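Local coordinates for protein trichothecene 15-O-acetyltransferase TRI3 (Fusarium sporotrichioides, PDB 3FOT) that acetylates the 15-hydroxyl of trichothecene intermediates during the biosynthesis of mycotoxins such as T-2 toxin, at residues R47-D52 with E143-A148; D136-M141 with D466-Q471; V315-D320 with V511-A516; V373-K376 with L381-R384. All blocks are in the same frame, centred on the assembly; numbering follows the deposited sequence.

The four contacts form two pairs. Contacts 1 and 2, centred 11 Å apart, both use helix 134-147 and meet at Asn-470, whose ND2 lies 2.8 Å from Ala-49 O, a probable hydrogen bond. Contacts 3 and 4, with centres 8 Å apart, meet at Phe-513 of contact 3, whose CE2 comes within 3.3 Å of His-375 CE1 of contact 4. Contacts 2 and 3 do not touch, with nearest atoms about 13 Å apart. Both pairs lie away from His-414, which binds the substrate 15-deacetylcalonectrin, but the turn of contact 1 reaches His-186, which matches the HXXXD histidine of BAHD enzymes. Contact 2 ties late to early parts of the chain; contacts 3 and 4 pack helices and a loop together.

Contact 1. Residues R47-D52 with E143-A148; sequences RRALYD and EGRAAA
Arg-145 lays its guanidinium flat on the methyl of Ala-49, and this is the tight part of the contact. Ala-49 CB sits 3.3 Å above the guanidinium plane, over its centre, and only 3.4 Å from Arg-145 CZ. A bend at chi3 (-57°) turns the otherwise extended arginine so that a face, not an N-H edge, meets the alanine. Further back along the chain, Arg-145 CD rests 3.4 Å from Arg-48 O. NE and NH2 are used elsewhere: NE forms a salt bridge with Glu-142 and NH2 bonds to the hydroxyl of Tyr-54, which together fix the rotation of the group.

The other side is looser. Water 1 bridges Arg-47 O, at 2.8 Å, and Arg-145 NH1, the latter bond weak, while the Arg-48 side chain leads off to Glu-44 O.

Ala-49 has positive phi as the C-prime residue of a Schellman motif, which ends helix 43-46 and turns the chain toward strand 53-61. Tyr-51 O is hydrogen-bonded to ND1 of His-186, which matches the histidine of the HXXXD motif of BAHD enzymes. Arg-145, on helix 134-147, packs against this turn, and both it and Asp-52 touch His-183 on strand 177-184.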
loop_
_atom_site.group_PDB
_atom_site.type_symbol
_atom_site.label_atom_id
_atom_site.label_comp_id
_atom_site.label_asym_id
_atom_site.label_seq_id
_atom_site.Cartn_x
_atom_site.Cartn_y
_atom_site.Cartn_z
ATOM N N ARG A 47 10.590 3.208 -13.664
ATOM C CA ARG A 47 11.408 2.267 -14.455
ATOM C C ARG A 47 12.323 1.392 -13.600
ATOM O O ARG A 47 12.741 0.321 -14.044
ATOM C CB ARG A 47 12.211 2.994 -15.547
ATOM C CG ARG A 47 11.337 3.494 -16.667
ATOM C CD ARG A 47 12.157 4.098 -17.830
ATOM N NE ARG A 47 11.287 4.381 -18.970
ATOM C CZ ARG A 47 10.894 3.489 -19.878
ATOM N NH1 ARG A 47 11.266 2.213 -19.798
ATOM N NH2 ARG A 47 10.112 3.866 -20.868
ATOM N N ARG A 48 12.605 1.833 -12.374
ATOM C CA ARG A 48 13.464 1.094 -11.465
ATOM C C ARG A 48 12.650 0.434 -10.355
ATOM O O ARG A 48 13.218 -0.071 -9.396
ATOM C CB ARG A 48 14.485 2.018 -10.842
ATOM C CG ARG A 48 15.615 2.414 -11.777
ATOM C CD ARG A 48 16.659 3.203 -10.979
ATOM N NE ARG A 48 16.207 4.566 -10.695
ATOM C CZ ARG A 48 16.590 5.300 -9.649
ATOM N NH1 ARG A 48 17.426 4.799 -8.738
ATOM N NH2 ARG A 48 16.120 6.538 -9.516
ATOM N N ALA A 49 11.324 0.442 -10.514
ATOM C CA ALA A 49 10.402 -0.204 -9.569
ATOM C C ALA A 49 10.509 0.354 -8.154
ATOM O O ALA A 49 10.267 -0.371 -7.184
ATOM C CB ALA A 49 10.641 -1.730 -9.553
ATOM N N LEU A 50 10.849 1.643 -8.039
ATOM C CA LEU A 50 11.214 2.216 -6.750
ATOM C C LEU A 50 10.060 2.258 -5.760
ATOM O O LEU A 50 10.320 2.239 -4.573
ATOM C CB LEU A 50 11.853 3.607 -6.880
ATOM C CG LEU A 50 13.220 3.691 -7.588
ATOM C CD1 LEU A 50 13.850 5.041 -7.271
ATOM C CD2 LEU A 50 14.120 2.529 -7.191
ATOM N N TYR A 51 8.817 2.328 -6.237
ATOM C CA TYR A 51 7.644 2.308 -5.327
ATOM C C TYR A 51 6.720 1.083 -5.497
ATOM O O TYR A 51 5.557 1.144 -5.100
ATOM C CB TYR A 51 6.761 3.555 -5.513
ATOM C CG TYR A 51 7.398 4.880 -5.155
ATOM C CD1 TYR A 51 7.255 5.412 -3.881
ATOM C CD2 TYR A 51 8.117 5.606 -6.099
ATOM C CE1 TYR A 51 7.819 6.650 -3.547
ATOM C CE2 TYR A 51 8.680 6.837 -5.787
ATOM C CZ TYR A 51 8.534 7.349 -4.505
ATOM O OH TYR A 51 9.105 8.565 -4.160
ATOM N N ASP A 52 7.226 -0.000 -6.078
ATOM C CA ASP A 52 6.385 -1.159 -6.415
ATOM C C ASP A 52 5.732 -1.724 -5.143
ATOM O O ASP A 52 6.347 -1.722 -4.063
ATOM C CB ASP A 52 7.211 -2.263 -7.091
ATOM C CG ASP A 52 7.364 -2.074 -8.603
ATOM O OD1 ASP A 52 7.190 -0.943 -9.127
ATOM O OD2 ASP A 52 7.669 -3.078 -9.293
ATOM N N GLU A 143 16.786 -8.242 -5.703
ATOM C CA GLU A 143 18.213 -8.486 -6.000
ATOM C C GLU A 143 18.440 -8.680 -7.513
ATOM O O GLU A 143 19.352 -8.070 -8.100
ATOM C CB GLU A 143 18.747 -9.663 -5.171
ATOM C CG GLU A 143 18.815 -9.368 -3.668
ATOM C CD GLU A 143 18.829 -10.614 -2.773
ATOM O OE1 GLU A 143 19.063 -11.740 -3.293
ATOM O OE2 GLU A 143 18.596 -10.461 -1.539
ATOM N N GLY A 144 17.586 -9.493 -8.140
ATOM C CA GLY A 144 17.637 -9.754 -9.583
ATOM C C GLY A 144 17.452 -8.529 -10.472
ATOM O O GLY A 144 18.134 -8.403 -11.495
ATOM N N ARG A 145 16.528 -7.648 -10.071
ATOM C CA ARG A 145 16.194 -6.349 -10.724
ATOM C C ARG A 145 17.364 -5.706 -11.459
ATOM O O ARG A 145 17.240 -5.251 -12.580
ATOM C CB ARG A 145 15.561 -5.370 -9.724
ATOM C CG ARG A 145 14.990 -4.121 -10.388
ATOM C CD ARG A 145 14.010 -3.366 -9.469
ATOM N NE ARG A 145 12.909 -4.228 -9.034
ATOM C CZ ARG A 145 12.024 -4.782 -9.858
ATOM N NH1 ARG A 145 12.122 -4.567 -11.179
ATOM N NH2 ARG A 145 11.067 -5.558 -9.369
ATOM N N ALA A 146 18.498 -5.532 -10.829
ATOM C CA ALA A 146 18.888 -4.482 -9.933
ATOM C C ALA A 146 20.137 -4.844 -10.717
ATOM O O ALA A 146 20.569 -4.110 -11.609
ATOM C CB ALA A 146 19.021 -4.928 -8.493
ATOM N N ALA A 147 20.554 -6.095 -10.482
ATOM C CA ALA A 147 21.577 -6.825 -11.245
ATOM C C ALA A 147 21.326 -6.933 -12.750
ATOM O O ALA A 147 22.280 -6.962 -13.518
ATOM C CB ALA A 147 21.755 -8.225 -10.652
ATOM N N ALA A 148 20.059 -7.037 -13.164
ATOM C CA ALA A 148 19.682 -7.146 -14.578
ATOM C C ALA A 148 19.703 -5.792 -15.286
ATOM O O ALA A 148 19.708 -5.731 -16.513
ATOM C CB ALA A 148 18.312 -7.784 -14.719
HETATM O O HOH W 1 12.937 -2.281 -12.999
#

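Contact 2. Residues D136-M141 with D466-Q471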
loop_
_atom_site.group_PDB
_atom_site.type_symbol
_atom_site.label_atom_id
_atom_site.label_comp_id
_atom_site.label_asym_id
_atom_site.label_seq_id
_atom_site.Cartn_x
_atom_site.Cartn_y
_atom_site.Cartn_z
ATOM N N ASP A 136 10.752 -14.245 0.581
ATOM C CA ASP A 136 12.051 -14.706 0.045
ATOM C C ASP A 136 12.127 -14.364 -1.432
ATOM O O ASP A 136 13.136 -13.879 -1.922
ATOM C CB ASP A 136 12.213 -16.228 0.175
ATOM C CG ASP A 136 12.502 -16.687 1.590
ATOM O OD1 ASP A 136 12.890 -15.869 2.441
ATOM O OD2 ASP A 136 12.312 -17.896 1.849
ATOM N N LEU A 137 11.034 -14.608 -2.137
ATOM C CA LEU A 137 10.966 -14.304 -3.562
ATOM C C LEU A 137 11.019 -12.798 -3.841
ATOM O O LEU A 137 11.664 -12.354 -4.799
ATOM C CB LEU A 137 9.704 -14.915 -4.158
ATOM C CG LEU A 137 9.503 -14.686 -5.651
ATOM C CD1 LEU A 137 10.693 -15.212 -6.465
ATOM C CD2 LEU A 137 8.157 -15.336 -6.074
ATOM N N TRP A 138 10.374 -12.005 -2.999
ATOM C CA TRP A 138 10.498 -10.550 -3.122
ATOM C C TRP A 138 11.983 -10.165 -3.099
ATOM O O TRP A 138 12.473 -9.417 -3.964
ATOM C CB TRP A 138 9.729 -9.885 -1.968
ATOM C CG TRP A 138 9.976 -8.394 -1.867
ATOM C CD1 TRP A 138 9.722 -7.476 -2.813
ATOM C CD2 TRP A 138 10.540 -7.696 -0.758
ATOM N NE1 TRP A 138 10.096 -6.213 -2.371
ATOM C CE2 TRP A 138 10.610 -6.331 -1.113
ATOM C CE3 TRP A 138 10.995 -8.091 0.502
ATOM C CZ2 TRP A 138 11.087 -5.350 -0.246
ATOM C CZ3 TRP A 138 11.480 -7.116 1.372
ATOM C CH2 TRP A 138 11.523 -5.760 0.994
ATOM N N SER A 139 12.692 -10.677 -2.093
ATOM C CA SER A 139 14.122 -10.405 -1.935
ATOM C C SER A 139 14.874 -10.766 -3.215
ATOM O O SER A 139 15.704 -9.996 -3.710
ATOM C CB SER A 139 14.685 -11.195 -0.745
ATOM O OG SER A 139 14.176 -10.672 0.480
ATOM N N GLU A 140 14.562 -11.937 -3.759
ATOM C CA GLU A 140 15.254 -12.437 -4.927
ATOM C C GLU A 140 14.956 -11.564 -6.140
ATOM O O GLU A 140 15.849 -11.269 -6.940
ATOM C CB GLU A 140 14.826 -13.886 -5.165
ATOM C CG GLU A 140 15.269 -14.440 -6.468
ATOM C CD GLU A 140 14.631 -15.777 -6.744
ATOM O OE1 GLU A 140 14.348 -16.043 -7.936
ATOM O OE2 GLU A 140 14.407 -16.533 -5.772
ATOM N N MET A 141 13.701 -11.131 -6.262
ATOM C CA MET A 141 13.283 -10.318 -7.384
ATOM C C MET A 141 13.932 -8.939 -7.329
ATOM O O MET A 141 14.390 -8.397 -8.358
ATOM C CB MET A 141 11.754 -10.205 -7.415
ATOM C CG MET A 141 11.079 -11.475 -7.865
ATOM S SD MET A 141 9.266 -11.309 -7.694
ATOM C CE MET A 141 8.895 -10.073 -8.923
ATOM N N ASP A 466 1.290 -9.986 4.395
ATOM C CA ASP A 466 2.304 -8.940 4.587
ATOM C C ASP A 466 2.324 -8.003 3.392
ATOM O O ASP A 466 2.450 -8.439 2.269
ATOM C CB ASP A 466 3.674 -9.564 4.823
ATOM C CG ASP A 466 3.724 -10.323 6.116
ATOM O OD1 ASP A 466 3.615 -9.649 7.174
ATOM O OD2 ASP A 466 3.845 -11.571 6.069
ATOM N N PHE A 467 2.223 -6.711 3.652
ATOM C CA PHE A 467 2.103 -5.719 2.604
ATOM C C PHE A 467 3.389 -4.900 2.612
ATOM O O PHE A 467 3.737 -4.268 3.618
ATOM C CB PHE A 467 0.878 -4.845 2.858
ATOM C CG PHE A 467 0.691 -3.753 1.862
ATOM C CD1 PHE A 467 -0.036 -3.964 0.704
ATOM C CD2 PHE A 467 1.247 -2.499 2.076
ATOM C CE1 PHE A 467 -0.205 -2.955 -0.220
ATOM C CE2 PHE A 467 1.070 -1.489 1.141
ATOM C CZ PHE A 467 0.352 -1.718 0.008
ATOM N N VAL A 468 4.120 -4.971 1.507
ATOM C CA VAL A 468 5.376 -4.236 1.378
ATOM C C VAL A 468 5.333 -3.255 0.196
ATOM O O VAL A 468 4.730 -3.533 -0.847
ATOM C CB VAL A 468 6.621 -5.189 1.327
ATOM C CG1 VAL A 468 6.623 -6.167 2.522
ATOM C CG2 VAL A 468 6.662 -5.958 0.047
ATOM N N VAL A 469 5.946 -2.086 0.384
ATOM C CA VAL A 469 6.119 -1.113 -0.698
ATOM C C VAL A 469 7.604 -0.856 -0.766
ATOM O O VAL A 469 8.208 -0.561 0.281
ATOM C CB VAL A 469 5.403 0.209 -0.421
ATOM C CG1 VAL A 469 5.620 1.169 -1.577
ATOM C CG2 VAL A 469 3.915 -0.048 -0.216
ATOM N N ASN A 470 8.205 -0.992 -1.952
ATOM C CA ASN A 470 9.650 -0.822 -2.087
ATOM C C ASN A 470 10.047 0.551 -1.557
ATOM O O ASN A 470 9.300 1.508 -1.714
ATOM C CB ASN A 470 10.093 -0.920 -3.543
ATOM C CG ASN A 470 10.192 -2.363 -4.044
ATOM O OD1 ASN A 470 10.180 -3.320 -3.263
ATOM N ND2 ASN A 470 10.304 -2.512 -5.351
ATOM N N GLN A 471 11.219 0.634 -0.937
ATOM C CA GLN A 471 11.719 1.893 -0.383
ATOM C C GLN A 471 13.093 2.210 -0.974
ATOM O O GLN A 471 14.053 1.451 -0.773
ATOM C CB GLN A 471 11.800 1.828 1.144
ATOM C CG GLN A 471 12.546 3.010 1.809
ATOM C CD GLN A 471 11.815 4.343 1.677
ATOM O OE1 GLN A 471 11.538 4.809 0.574
ATOM N NE2 GLN A 471 11.527 4.978 2.815
#
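Trp-138 and Asn-470 are joined by the one hydrogen bond of the contact. Indole NE1 donates to Asn-470 OD1 over 3.0 Å with an N-H...O angle of 157°. The oxygen lies in the ring plane and the donor lies in the carbonyl plane, so two nearly coplanar flat groups, 28° apart, meet edge to edge. The other end of the amide is gripped as well, ND2 donating to Ala-49 O and to Glu-142 OE2; these bonds define which way the buried amide is flipped and satisfy both its polar atoms.

The helix involved, 134-147, flanks a mixed six-stranded sheet in which strand 457-469, from late in the sequence, pairs antiparallel with strand 53-61. Such a loan of a late strand to the N-terminal sheet is consistent with the two-domain fold of BAHD and related CoA-dependent acyltransferases.

Apolar contacts fall on the face of the indole. Val-468 CG2 stands 4.2 Å from the centroid of the five-membered ring and 11° off its normal, a CH-pi contact, with CE2 its nearest atom at 4.1 Å. This contact belongs to one of two modelled conformers of Val-468. With CG anti to the backbone N (chi1 171°), the indole reaches away from its helix toward the strand. Tyr-54 meets the same indole edge-to-face, and Cys-279 of strand 277-283 touches both Trp-138 and Val-468.

Contact 3. Residues V315-D320 with V511-A516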
loop_
_atom_site.group_PDB
_atom_site.type_symbol
_atom_site.label_atom_id
_atom_site.label_comp_id
_atom_site.label_asym_id
_atom_site.label_seq_id
_atom_site.Cartn_x
_atom_site.Cartn_y
_atom_site.Cartn_z
ATOM N N VAL A 315 7.509 8.084 17.688
ATOM C CA VAL A 315 8.095 9.337 18.190
ATOM C C VAL A 315 8.876 9.121 19.478
ATOM O O VAL A 315 10.040 9.538 19.573
ATOM C CB VAL A 315 7.025 10.441 18.283
ATOM C CG1 VAL A 315 7.561 11.679 19.002
ATOM C CG2 VAL A 315 6.622 10.827 16.859
ATOM N N LEU A 316 8.293 8.399 20.437
ATOM C CA LEU A 316 9.033 8.101 21.685
ATOM C C LEU A 316 10.299 7.290 21.417
ATOM O O LEU A 316 11.349 7.539 22.032
ATOM C CB LEU A 316 8.148 7.379 22.724
ATOM C CG LEU A 316 7.409 8.296 23.738
ATOM C CD1 LEU A 316 6.550 9.344 23.069
ATOM C CD2 LEU A 316 6.549 7.476 24.696
ATOM N N ALA A 317 10.217 6.332 20.488
ATOM C CA ALA A 317 11.392 5.519 20.123
ATOM C C ALA A 317 12.459 6.405 19.456
ATOM O O ALA A 317 13.656 6.238 19.677
ATOM C CB ALA A 317 10.983 4.358 19.185
ATOM N N LEU A 318 12.010 7.378 18.676
ATOM C CA LEU A 318 12.931 8.308 18.025
ATOM C C LEU A 318 13.648 9.193 19.059
ATOM O O LEU A 318 14.882 9.347 19.009
ATOM C CB LEU A 318 12.182 9.179 17.019
ATOM C CG LEU A 318 12.998 10.267 16.333
ATOM C CD1 LEU A 318 13.973 9.613 15.407
ATOM C CD2 LEU A 318 12.045 11.199 15.578
ATOM N N LEU A 319 12.870 9.755 19.981
ATOM C CA LEU A 319 13.399 10.586 21.077
ATOM C C LEU A 319 14.352 9.799 21.965
ATOM O O LEU A 319 15.406 10.316 22.368
ATOM C CB LEU A 319 12.262 11.213 21.904
ATOM C CG LEU A 319 11.340 12.201 21.182
ATOM C CD1 LEU A 319 10.131 12.573 22.032
ATOM C CD2 LEU A 319 12.108 13.475 20.759
ATOM N N ASP A 320 14.021 8.531 22.221
ATOM C CA ASP A 320 14.892 7.674 23.012
ATOM C C ASP A 320 16.186 7.329 22.271
ATOM O O ASP A 320 17.228 7.150 22.908
ATOM C CB ASP A 320 14.151 6.397 23.421
ATOM C CG ASP A 320 15.012 5.457 24.239
ATOM O OD1 ASP A 320 15.325 5.787 25.396
ATOM O OD2 ASP A 320 15.383 4.389 23.716
ATOM N N VAL A 511 7.787 -1.340 19.457
ATOM C CA VAL A 511 6.915 -2.414 19.987
ATOM C C VAL A 511 6.852 -2.385 21.522
ATOM O O VAL A 511 5.767 -2.512 22.115
ATOM C CB VAL A 511 7.360 -3.810 19.471
ATOM C CG1 VAL A 511 6.610 -4.925 20.198
ATOM C CG2 VAL A 511 7.118 -3.931 17.957
ATOM N N GLU A 512 8.018 -2.232 22.154
ATOM C CA GLU A 512 8.083 -2.140 23.605
ATOM C C GLU A 512 7.216 -1.002 24.163
ATOM O O GLU A 512 6.502 -1.188 25.158
ATOM C CB GLU A 512 9.535 -2.021 24.073
ATOM C CG GLU A 512 9.688 -2.229 25.578
ATOM C CD GLU A 512 11.132 -2.182 26.061
ATOM O OE1 GLU A 512 12.055 -2.130 25.205
ATOM O OE2 GLU A 512 11.331 -2.194 27.302
ATOM N N PHE A 513 7.276 0.184 23.549
ATOM C CA PHE A 513 6.411 1.280 24.014
ATOM C C PHE A 513 4.922 0.987 23.819
ATOM O O PHE A 513 4.115 1.289 24.689
ATOM C CB PHE A 513 6.758 2.611 23.343
ATOM C CG PHE A 513 8.006 3.265 23.870
ATOM C CD1 PHE A 513 8.148 3.556 25.239
ATOM C CD2 PHE A 513 9.027 3.645 22.983
ATOM C CE1 PHE A 513 9.294 4.208 25.730
ATOM C CE2 PHE A 513 10.188 4.292 23.469
ATOM C CZ PHE A 513 10.320 4.562 24.843
ATOM N N MET A 514 4.556 0.419 22.668
ATOM C CA MET A 514 3.163 0.002 22.464
ATOM C C MET A 514 2.695 -0.953 23.564
ATOM O O MET A 514 1.581 -0.809 24.123
ATOM C CB MET A 514 3.010 -0.632 21.074
ATOM C CG MET A 514 3.133 0.423 19.962
ATOM S SD MET A 514 3.105 -0.363 18.353
ATOM C CE MET A 514 1.365 -0.832 18.222
ATOM N N LEU A 515 3.535 -1.926 23.883
ATOM C CA LEU A 515 3.187 -2.932 24.873
ATOM C C LEU A 515 3.070 -2.314 26.255
ATOM O O LEU A 515 2.235 -2.728 27.073
ATOM C CB LEU A 515 4.193 -4.091 24.853
ATOM C CG LEU A 515 4.071 -4.985 23.613
ATOM C CD1 LEU A 515 5.285 -5.916 23.553
ATOM C CD2 LEU A 515 2.733 -5.773 23.606
ATOM N N ALA A 516 3.870 -1.283 26.484
ATOM C CA ALA A 516 3.854 -0.568 27.758
ATOM C C ALA A 516 2.527 0.144 28.017
ATOM O O ALA A 516 2.220 0.491 29.146
ATOM C CB ALA A 516 5.055 0.426 27.836
#
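Phe-513 points its ring from helix 500-516 straight at helix 306-321, and the rest of the contact is arranged around that ring. Leu-316 comes over one face through its CB, 4.0 Å from the ring centroid and 19° off the normal, a CH-pi contact displaced toward the rim on the CD2 and CE2 side. It is thus the root of the leucine, not its branched end, that meets the aromatic face. Asp-320 approaches differently, its CB standing near the ring plane at the edge, 4.5 Å from Phe-513 CZ. Ala-317 comes in obliquely: its backbone N is 3.6 Å from Phe-513 CE2, while its CB keeps a looser 4.3 Å from CD2.

The phenylalanine has CG anti to its carbonyl carbon (chi1 -76°), which sends the ring out across the gap to the facing helix. There it also touches Ala-313, so that Ala-313, Leu-316, Ala-317 and Asp-320 (i, i+3, i+4, i+7) form the hole that takes this knob, as in knobs-into-holes packing. The axes of the two segments pass 9.8 Å apart, and their directions diverge by 125°, a steep crossing.

On the ring face opposite Leu-316, His-375 stacks, so the phenyl is sandwiched between a helix and a loop. Ala-317 also packs on Tyr-506, Ser-509 and Ile-510 one to two turns earlier in helix 500-516. Leu-316 reaches Ala-385 and Leu-386, bringing helix 379-401 against this pair as the third helix of the cluster.

Contact 4. Residues V373-K376 with L381-R384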
loop_
_atom_site.group_PDB
_atom_site.type_symbol
_atom_site.label_atom_id
_atom_site.label_comp_id
_atom_site.label_asym_id
_atom_site.label_seq_id
_atom_site.Cartn_x
_atom_site.Cartn_y
_atom_site.Cartn_z
ATOM N N VAL A 373 10.725 9.827 27.289
ATOM C CA VAL A 373 10.758 8.814 28.340
ATOM C C VAL A 373 11.610 7.640 27.890
ATOM O O VAL A 373 11.632 7.287 26.712
ATOM C CB VAL A 373 9.342 8.285 28.725
ATOM C CG1 VAL A 373 8.509 9.378 29.349
ATOM C CG2 VAL A 373 8.613 7.674 27.503
ATOM N N SER A 374 12.314 7.031 28.823
ATOM C CA SER A 374 13.067 5.841 28.492
ATOM C C SER A 374 12.230 4.591 28.759
ATOM O O SER A 374 11.168 4.649 29.378
ATOM C CB SER A 374 14.354 5.789 29.273
ATOM O OG SER A 374 14.071 5.291 30.534
ATOM N N HIS A 375 12.717 3.444 28.282
ATOM C CA HIS A 375 12.035 2.195 28.559
ATOM C C HIS A 375 12.170 1.795 30.036
ATOM O O HIS A 375 11.399 0.974 30.524
ATOM C CB HIS A 375 12.596 1.104 27.649
ATOM C CG HIS A 375 12.192 1.257 26.216
ATOM N ND1 HIS A 375 10.896 1.069 25.793
ATOM C CD2 HIS A 375 12.918 1.530 25.104
ATOM C CE1 HIS A 375 10.832 1.236 24.482
ATOM N NE2 HIS A 375 12.046 1.510 24.039
ATOM N N LYS A 376 13.133 2.391 30.733
ATOM C CA LYS A 376 13.381 2.075 32.147
ATOM C C LYS A 376 12.601 3.006 33.079
ATOM O O LYS A 376 12.560 2.776 34.293
ATOM C CB LYS A 376 14.884 2.155 32.457
ATOM C CG LYS A 376 15.712 1.018 31.830
ATOM C CD LYS A 376 17.170 1.423 31.596
ATOM C CE LYS A 376 17.990 0.242 31.033
ATOM N NZ LYS A 376 19.420 0.616 30.753
ATOM N N LEU A 381 4.828 6.964 33.733
ATOM C CA LEU A 381 5.441 8.049 32.951
ATOM C C LEU A 381 5.347 7.777 31.451
ATOM O O LEU A 381 5.061 8.685 30.669
ATOM C CB LEU A 381 6.893 8.312 33.347
ATOM C CG LEU A 381 7.022 8.833 34.784
ATOM C CD1 LEU A 381 8.502 8.985 35.113
ATOM C CD2 LEU A 381 6.230 10.134 35.013
ATOM N N GLN A 382 5.587 6.518 31.076
ATOM C CA GLN A 382 5.536 6.103 29.667
ATOM C C GLN A 382 4.118 6.201 29.122
ATOM O O GLN A 382 3.916 6.708 28.029
ATOM C CB GLN A 382 6.065 4.678 29.512
ATOM C CG GLN A 382 7.532 4.521 29.947
ATOM C CD GLN A 382 8.032 3.148 29.587
ATOM O OE1 GLN A 382 7.760 2.667 28.480
ATOM N NE2 GLN A 382 8.767 2.501 30.509
ATOM N N VAL A 383 3.135 5.728 29.894
ATOM C CA VAL A 383 1.726 5.811 29.514
ATOM C C VAL A 383 1.320 7.268 29.298
ATOM O O VAL A 383 0.662 7.583 28.311
ATOM C CB VAL A 383 0.821 5.133 30.603
ATOM C CG1 VAL A 383 -0.677 5.486 30.463
ATOM C CG2 VAL A 383 1.016 3.625 30.577
ATOM N N ARG A 384 1.755 8.147 30.204
ATOM C CA ARG A 384 1.359 9.558 30.143
ATOM C C ARG A 384 1.965 10.212 28.907
ATOM O O ARG A 384 1.291 10.989 28.222
ATOM C CB ARG A 384 1.735 10.308 31.434
ATOM C CG ARG A 384 0.852 9.920 32.642
ATOM C CD ARG A 384 1.086 10.803 33.903
ATOM N NE ARG A 384 0.241 10.361 35.018
ATOM C CZ ARG A 384 -1.028 10.730 35.202
ATOM N NH1 ARG A 384 -1.629 11.556 34.352
ATOM N NH2 ARG A 384 -1.713 10.263 36.238
HETATM O O HOH W 2 8.805 0.607 27.328
#
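Val-373 and Gln-382 have the closest backbones, 6.0 Å between their CA atoms, where an irregular loop runs into helix 379-401 and the helix packs back against it. The loop is shaped by an ST turn: Ser-374 OG accepts from Lys-376 N over 3.1 Å. Nearby, Asp-377 OD2 accepts from Ser-374 N.

Gln-382 does most of the side-chain work. With CG anti to the carbonyl carbon (chi1 -61°) and the chain extended beyond it, its amide reaches the loop. There NE2 makes a weak bond to His-375 O, 3.0 Å long but bent to 124°, besides one to Asp-377 O. The amide oxygen uses water 2 instead, 2.6 Å from OE1 and also 2.6 Å from His-375 ND1, lying at the edge of the imidazole in its plane. Polar atoms at both ends of the amide are thereby engaged, which settles its orientation.

Val-373 supplies the apolar part. Its CG2 lies 4.1 Å from Gln-382 CG, while its CG1 lies 4.4 Å from Leu-381 CB.

His-375 NE2 bonds to Ser-509 of helix 500-516, while Val-373 touches Leu-316 of helix 306-321, so the loop lies among three helices.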